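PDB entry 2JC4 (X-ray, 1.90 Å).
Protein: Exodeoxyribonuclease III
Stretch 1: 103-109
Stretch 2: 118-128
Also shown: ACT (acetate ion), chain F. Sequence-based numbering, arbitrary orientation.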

ATOM      1  N   ASN A 103       6.554   2.260   2.387  1.00 10.36           N
ATOM      2  CA  ASN A 103       5.332   2.422   1.607  1.00 10.01           C
ATOM      3  C   ASN A 103       5.642   2.162   0.127  1.00 10.25           C
ATOM      4  O   ASN A 103       6.563   2.758  -0.432  1.00  9.57           O
ATOM      5  CB  ASN A 103       4.831   3.857   1.799  1.00 10.30           C
ATOM      6  CG  ASN A 103       3.616   4.203   0.949  1.00 11.98           C
ATOM      7  OD1 ASN A 103       2.868   3.324   0.508  1.00 13.71           O
ATOM      8  ND2 ASN A 103       3.394   5.512   0.748  1.00 10.30           N
ATOM      9  N   VAL A 104       4.850   1.302  -0.507  1.00 10.30           N
ATOM     10  CA  VAL A 104       5.049   0.935  -1.894  1.00  9.37           C
ATOM     11  C   VAL A 104       3.790   1.173  -2.736  1.00 10.22           C
ATOM     12  O   VAL A 104       2.670   0.879  -2.317  1.00 10.10           O
ATOM     13  CB  VAL A 104       5.493  -0.572  -2.009  1.00  9.73           C
ATOM     14  CG1 VAL A 104       6.936  -0.738  -1.564  1.00  8.37           C
ATOM     15  CG2 VAL A 104       4.518  -1.575  -1.220  1.00  9.27           C
ATOM     16  N   TYR A 105       3.996   1.709  -3.921  1.00  9.75           N
ATOM     17  CA  TYR A 105       2.992   1.655  -4.959  1.00  9.66           C
ATOM     18  C   TYR A 105       3.603   0.739  -6.035  1.00  8.91           C
ATOM     19  O   TYR A 105       4.420   1.194  -6.855  1.00  8.88           O
ATOM     20  CB  TYR A 105       2.660   3.068  -5.523  1.00  9.61           C
ATOM     21  CG  TYR A 105       1.809   2.913  -6.752  1.00 10.62           C
ATOM     22  CD1 TYR A 105       0.680   2.089  -6.713  1.00  8.74           C
ATOM     23  CD2 TYR A 105       2.167   3.511  -7.983  1.00 10.79           C
ATOM     24  CE1 TYR A 105      -0.114   1.884  -7.867  1.00 11.07           C
ATOM     25  CE2 TYR A 105       1.360   3.318  -9.138  1.00 10.03           C
ATOM     26  CZ  TYR A 105       0.248   2.483  -9.058  1.00 12.02           C
ATOM     27  OH  TYR A 105      -0.536   2.216 -10.170  1.00 14.52           O
ATOM     28  N   CYS A 106       3.275  -0.562  -5.985  1.00  8.87           N
ATOM     29  CA  CYS A 106       3.982  -1.555  -6.789  1.00  9.38           C
ATOM     30  C   CYS A 106       3.505  -1.494  -8.225  1.00 10.05           C
ATOM     31  O   CYS A 106       2.353  -1.093  -8.508  1.00 10.52           O
ATOM     32  CB  CYS A 106       3.761  -2.979  -6.269  1.00  9.06           C
ATOM     33  SG  CYS A 106       4.392  -3.217  -4.580  1.00 11.06           S
ATOM     34  N   VAL A 107       4.374  -1.939  -9.117  1.00 10.69           N
ATOM     35  CA  VAL A 107       4.056  -1.962 -10.549  1.00 11.78           C
ATOM     36  C   VAL A 107       2.775  -2.758 -10.841  1.00 11.53           C
ATOM     37  O   VAL A 107       2.659  -3.932 -10.476  1.00 11.72           O
ATOM     38  CB  VAL A 107       5.236  -2.519 -11.390  1.00 11.99           C
ATOM     39  CG1 VAL A 107       4.938  -2.398 -12.881  1.00 10.36           C
ATOM     40  CG2 VAL A 107       6.528  -1.776 -11.033  1.00 11.53           C
ATOM     41  N   ASN A 108       1.838  -2.125 -11.540  1.00 10.92           N
ATOM     42  CA  ASN A 108       0.631  -2.799 -11.968  1.00 10.81           C
ATOM     43  C   ASN A 108       0.951  -4.009 -12.850  1.00 10.99           C
ATOM     44  O   ASN A 108       0.546  -5.136 -12.532  1.00 10.71           O
ATOM     45  CB  ASN A 108      -0.328  -1.814 -12.662  1.00 11.41           C
ATOM     46  CG  ASN A 108      -1.642  -2.490 -13.108  1.00 13.05           C
ATOM     47  OD1 ASN A 108      -1.636  -3.370 -13.978  1.00 12.31           O
ATOM     48  ND2 ASN A 108      -2.745  -2.110 -12.478  1.00 11.97           N
ATOM     49  N   GLY A 109       1.673  -3.776 -13.954  1.00 11.65           N
ATOM     50  CA  GLY A 109       2.109  -4.869 -14.823  1.00 11.47           C
ATOM     51  C   GLY A 109       1.316  -4.938 -16.111  1.00 11.73           C
ATOM     52  O   GLY A 109       1.822  -5.456 -17.092  1.00 11.82           O
TER
HETATM   53  C   ACT F1260      -6.019  -2.264 -11.235  1.00 18.00           C
HETATM   54  O   ACT F1260      -5.707  -2.982 -12.208  1.00 20.08           O
HETATM   55  OXT ACT F1260      -6.248  -1.046 -11.456  1.00 17.68           O
HETATM   56  CH3 ACT F1260      -6.083  -2.901  -9.894  1.00 16.18           C
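Stretch 2 118-128: KYKEQWFAALT

How does stretch 2 lie on stretch 1? All of 118-128 is helical, part of a longer helix, and it runs back along strand 103-105 almost antiparallel, with 174° between the two directions and 11.8 Å between the axes at closest approach. Later residues of the helix therefore meet earlier residues of stretch 1: L127 lies across from V104, their CA atoms 9.0 Å apart, and K120 lies across from V107, where CA to CA is only 5.2 Å. The backbones thus come closer beyond the strand, where the chain has become loop. K120, W123 and L127 point toward stretch 1, on the three-to-four spacing that puts them along one side of the helix.

Why is V107 the centre of the contact? It loses 115 Å² to the helix, more than any other residue here, and its CA-to-CB bond points toward it. With chi1 at t, CG2 enters a cleft between two aromatic rings, lying over a face of each: V107 CG2 is 3.5 Å from Y119 CE2 and 3.5 Å from W123 CG, with a CH-pi contact to each ring. Y119 and W123 are one helical turn apart and both have chi1 at t. The CB of Y119 points sideways, yet its ring comes nearer and completes the cleft. V107 CG1 also touches Y119, 3.5 Å from Y119 CD2, and lies 3.9 Å from K120 CB.

What do V104 and C106 meet? V104, chi1 m, points toward the helix and sets CG1 3.7 Å from L127 CD1 and 4.3 Å from W123 CH2. With chi1 t and chi2 p, L127 brings both methyls within reach of V104 CG1, at 3.7 Å from L127 CD1 and 4.1 Å from L127 CD2, and L127 CD2 also comes within 4.4 Å of C106 SG. C106 points sideways, but at chi1 m its sulfur reaches W123, SG to CZ3 being 3.4 Å, in an oblique sulfur-aromatic contact. C106 CB lies 3.5 Å from F124 CZ; the F124 ring, with chi1 between wells at -91°, comes nearer to stretch 1 than its sideways CB suggests.

How does a lysine fit into so apolar a contact? K120 is fully extended, all four chi angles t, so its aliphatic chain runs past V107 and delivers the ammonium to the loop backbone: K120 NZ donates a hydrogen bond to N108 O at 2.8 Å. On the way, K120 CE passes 3.0 Å from V107 O. G109 leaves room for this chain, since a CB there would be 2.9 Å from K120 CD, and its backbone angles by themselves call for glycine. N108 points away from the helix, and its ND2 donates instead to acetate O, 3.1 Å away.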

ATOM      1  N   LYS A 118       7.503  -7.368 -17.434  1.00 14.46           N
ATOM      2  CA  LYS A 118       8.932  -7.602 -17.194  1.00 14.85           C
ATOM      3  C   LYS A 118       9.456  -6.550 -16.208  1.00 14.09           C
ATOM      4  O   LYS A 118      10.264  -6.876 -15.329  1.00 14.29           O
ATOM      5  CB  LYS A 118       9.781  -7.581 -18.497  1.00 16.69           C
ATOM      6  CG  LYS A 118       9.410  -8.697 -19.494  1.00 20.64           C
ATOM      7  CD  LYS A 118      10.598  -9.598 -19.807  1.00 28.68           C
ATOM      8  CE  LYS A 118      10.158 -10.925 -20.430  1.00 28.90           C
ATOM      9  NZ  LYS A 118       9.874 -10.770 -21.896  1.00 31.62           N
ATOM     10  N   TYR A 119       9.015  -5.301 -16.388  1.00 13.09           N
ATOM     11  CA  TYR A 119       9.303  -4.225 -15.424  1.00 12.83           C
ATOM     12  C   TYR A 119       8.834  -4.668 -14.049  1.00 12.09           C
ATOM     13  O   TYR A 119       9.605  -4.618 -13.103  1.00 13.09           O
ATOM     14  CB  TYR A 119       8.688  -2.897 -15.856  1.00 12.39           C
ATOM     15  CG  TYR A 119       8.723  -1.741 -14.858  1.00 13.80           C
ATOM     16  CD1 TYR A 119       9.890  -1.421 -14.130  1.00 17.29           C
ATOM     17  CD2 TYR A 119       7.589  -0.939 -14.677  1.00 13.99           C
ATOM     18  CE1 TYR A 119       9.892  -0.330 -13.207  1.00 16.50           C
ATOM     19  CE2 TYR A 119       7.584   0.127 -13.790  1.00 14.43           C
ATOM     20  CZ  TYR A 119       8.742   0.413 -13.045  1.00 13.79           C
ATOM     21  OH  TYR A 119       8.715   1.482 -12.188  1.00 12.65           O
ATOM     22  N   LYS A 120       7.592  -5.140 -13.939  1.00 12.10           N
ATOM     23  CA  LYS A 120       7.066  -5.599 -12.653  1.00 11.00           C
ATOM     24  C   LYS A 120       7.995  -6.626 -11.998  1.00 11.45           C
ATOM     25  O   LYS A 120       8.271  -6.538 -10.798  1.00 10.78           O
ATOM     26  CB  LYS A 120       5.650  -6.196 -12.786  1.00 10.11           C
ATOM     27  CG  LYS A 120       4.938  -6.417 -11.449  1.00  9.98           C
ATOM     28  CD  LYS A 120       3.479  -6.904 -11.658  1.00 11.96           C
ATOM     29  CE  LYS A 120       2.671  -6.899 -10.333  1.00 10.16           C
ATOM     30  NZ  LYS A 120       1.196  -7.063 -10.550  1.00 10.24           N
ATOM     31  N   GLU A 121       8.446  -7.619 -12.780  1.00 12.08           N
ATOM     32  CA  GLU A 121       9.332  -8.671 -12.258  1.00 13.59           C
ATOM     33  C   GLU A 121      10.621  -8.075 -11.716  1.00 13.78           C
ATOM     34  O   GLU A 121      11.043  -8.411 -10.624  1.00 13.66           O
ATOM     35  CB  GLU A 121       9.640  -9.706 -13.353  1.00 14.81           C
ATOM     36  CG  GLU A 121      10.567 -10.860 -12.930  1.00 16.54           C
ATOM     37  CD  GLU A 121      10.871 -11.804 -14.089  1.00 22.43           C
ATOM     38  OE1 GLU A 121      10.601 -11.476 -15.258  1.00 22.65           O
ATOM     39  OE2 GLU A 121      11.373 -12.897 -13.812  1.00 26.43           O
ATOM     40  N   GLN A 122      11.255  -7.190 -12.486  1.00 13.99           N
ATOM     41  CA  GLN A 122      12.575  -6.674 -12.081  1.00 14.72           C
ATOM     42  C   GLN A 122      12.412  -5.765 -10.858  1.00 13.97           C
ATOM     43  O   GLN A 122      13.291  -5.708  -9.983  1.00 14.14           O
ATOM     44  CB  GLN A 122      13.193  -5.870 -13.229  1.00 15.46           C
ATOM     45  CG  GLN A 122      13.324  -6.644 -14.582  1.00 21.56           C
ATOM     46  CD  GLN A 122      13.641  -5.722 -15.794  1.00 27.46           C
ATOM     47  OE1 GLN A 122      13.075  -4.624 -15.949  1.00 30.72           O
ATOM     48  NE2 GLN A 122      14.544  -6.186 -16.661  1.00 30.98           N
ATOM     49  N   TRP A 123      11.312  -5.020 -10.840  1.00 12.83           N
ATOM     50  CA  TRP A 123      11.007  -4.061  -9.783  1.00 12.45           C
ATOM     51  C   TRP A 123      10.759  -4.836  -8.463  1.00 12.83           C
ATOM     52  O   TRP A 123      11.292  -4.492  -7.403  1.00 10.99           O
ATOM     53  CB  TRP A 123       9.807  -3.183 -10.201  1.00 11.83           C
ATOM     54  CG  TRP A 123       9.522  -2.074  -9.245  1.00 13.01           C
ATOM     55  CD1 TRP A 123       9.995  -0.781  -9.301  1.00 12.89           C
ATOM     56  CD2 TRP A 123       8.735  -2.164  -8.072  1.00 12.35           C
ATOM     57  NE1 TRP A 123       9.517  -0.057  -8.226  1.00 13.48           N
ATOM     58  CE2 TRP A 123       8.765  -0.897  -7.446  1.00 14.75           C
ATOM     59  CE3 TRP A 123       8.033  -3.200  -7.459  1.00 14.14           C
ATOM     60  CZ2 TRP A 123       8.106  -0.645  -6.251  1.00 12.65           C
ATOM     61  CZ3 TRP A 123       7.366  -2.933  -6.269  1.00 13.54           C
ATOM     62  CH2 TRP A 123       7.402  -1.668  -5.694  1.00 13.87           C
ATOM     63  N   PHE A 124       9.954  -5.894  -8.516  1.00 12.04           N
ATOM     64  CA  PHE A 124       9.765  -6.709  -7.303  1.00 11.94           C
ATOM     65  C   PHE A 124      11.055  -7.354  -6.764  1.00 12.62           C
ATOM     66  O   PHE A 124      11.233  -7.491  -5.527  1.00 13.09           O
ATOM     67  CB  PHE A 124       8.667  -7.751  -7.524  1.00 12.60           C
ATOM     68  CG  PHE A 124       7.293  -7.259  -7.131  1.00 11.39           C
ATOM     69  CD1 PHE A 124       6.482  -6.572  -8.050  1.00  9.37           C
ATOM     70  CD2 PHE A 124       6.830  -7.452  -5.835  1.00 11.74           C
ATOM     71  CE1 PHE A 124       5.226  -6.097  -7.711  1.00  8.37           C
ATOM     72  CE2 PHE A 124       5.550  -6.973  -5.462  1.00 12.57           C
ATOM     73  CZ  PHE A 124       4.742  -6.314  -6.395  1.00  9.44           C
ATOM     74  N   ALA A 125      11.937  -7.767  -7.680  1.00 12.31           N
ATOM     75  CA  ALA A 125      13.227  -8.346  -7.298  1.00 13.68           C
ATOM     76  C   ALA A 125      14.006  -7.284  -6.545  1.00 12.43           C
ATOM     77  O   ALA A 125      14.656  -7.571  -5.522  1.00 13.23           O
ATOM     78  CB  ALA A 125      14.008  -8.765  -8.539  1.00 13.70           C
ATOM     79  N   ALA A 126      13.970  -6.058  -7.065  1.00 12.67           N
ATOM     80  CA  ALA A 126      14.691  -4.950  -6.418  1.00 12.72           C
ATOM     81  C   ALA A 126      14.058  -4.614  -5.055  1.00 13.22           C
ATOM     82  O   ALA A 126      14.754  -4.312  -4.086  1.00 13.82           O
ATOM     83  CB  ALA A 126      14.745  -3.719  -7.318  1.00 12.44           C
ATOM     84  N   LEU A 127      12.738  -4.669  -4.977  1.00 13.68           N
ATOM     85  CA  LEU A 127      12.087  -4.402  -3.705  1.00 13.01           C
ATOM     86  C   LEU A 127      12.489  -5.439  -2.651  1.00 13.60           C
ATOM     87  O   LEU A 127      12.759  -5.095  -1.509  1.00 13.52           O
ATOM     88  CB  LEU A 127      10.561  -4.409  -3.889  1.00 13.42           C
ATOM     89  CG  LEU A 127       9.747  -4.209  -2.614  1.00 11.62           C
ATOM     90  CD1 LEU A 127      10.015  -2.784  -2.018  1.00  8.12           C
ATOM     91  CD2 LEU A 127       8.275  -4.421  -2.879  1.00 11.91           C
ATOM     92  N   THR A 128      12.484  -6.707  -3.040  1.00 13.30           N
ATOM     93  CA  THR A 128      12.826  -7.804  -2.126  1.00 14.65           C
ATOM     94  C   THR A 128      14.208  -7.568  -1.490  1.00 14.25           C
ATOM     95  O   THR A 128      14.400  -7.744  -0.277  1.00 14.56           O
ATOM     96  CB  THR A 128      12.773  -9.162  -2.882  1.00 14.53           C
ATOM     97  OG1 THR A 128      11.492  -9.266  -3.515  1.00 15.18           O
ATOM     98  CG2 THR A 128      12.875 -10.306  -1.912  1.00 13.35           C
TER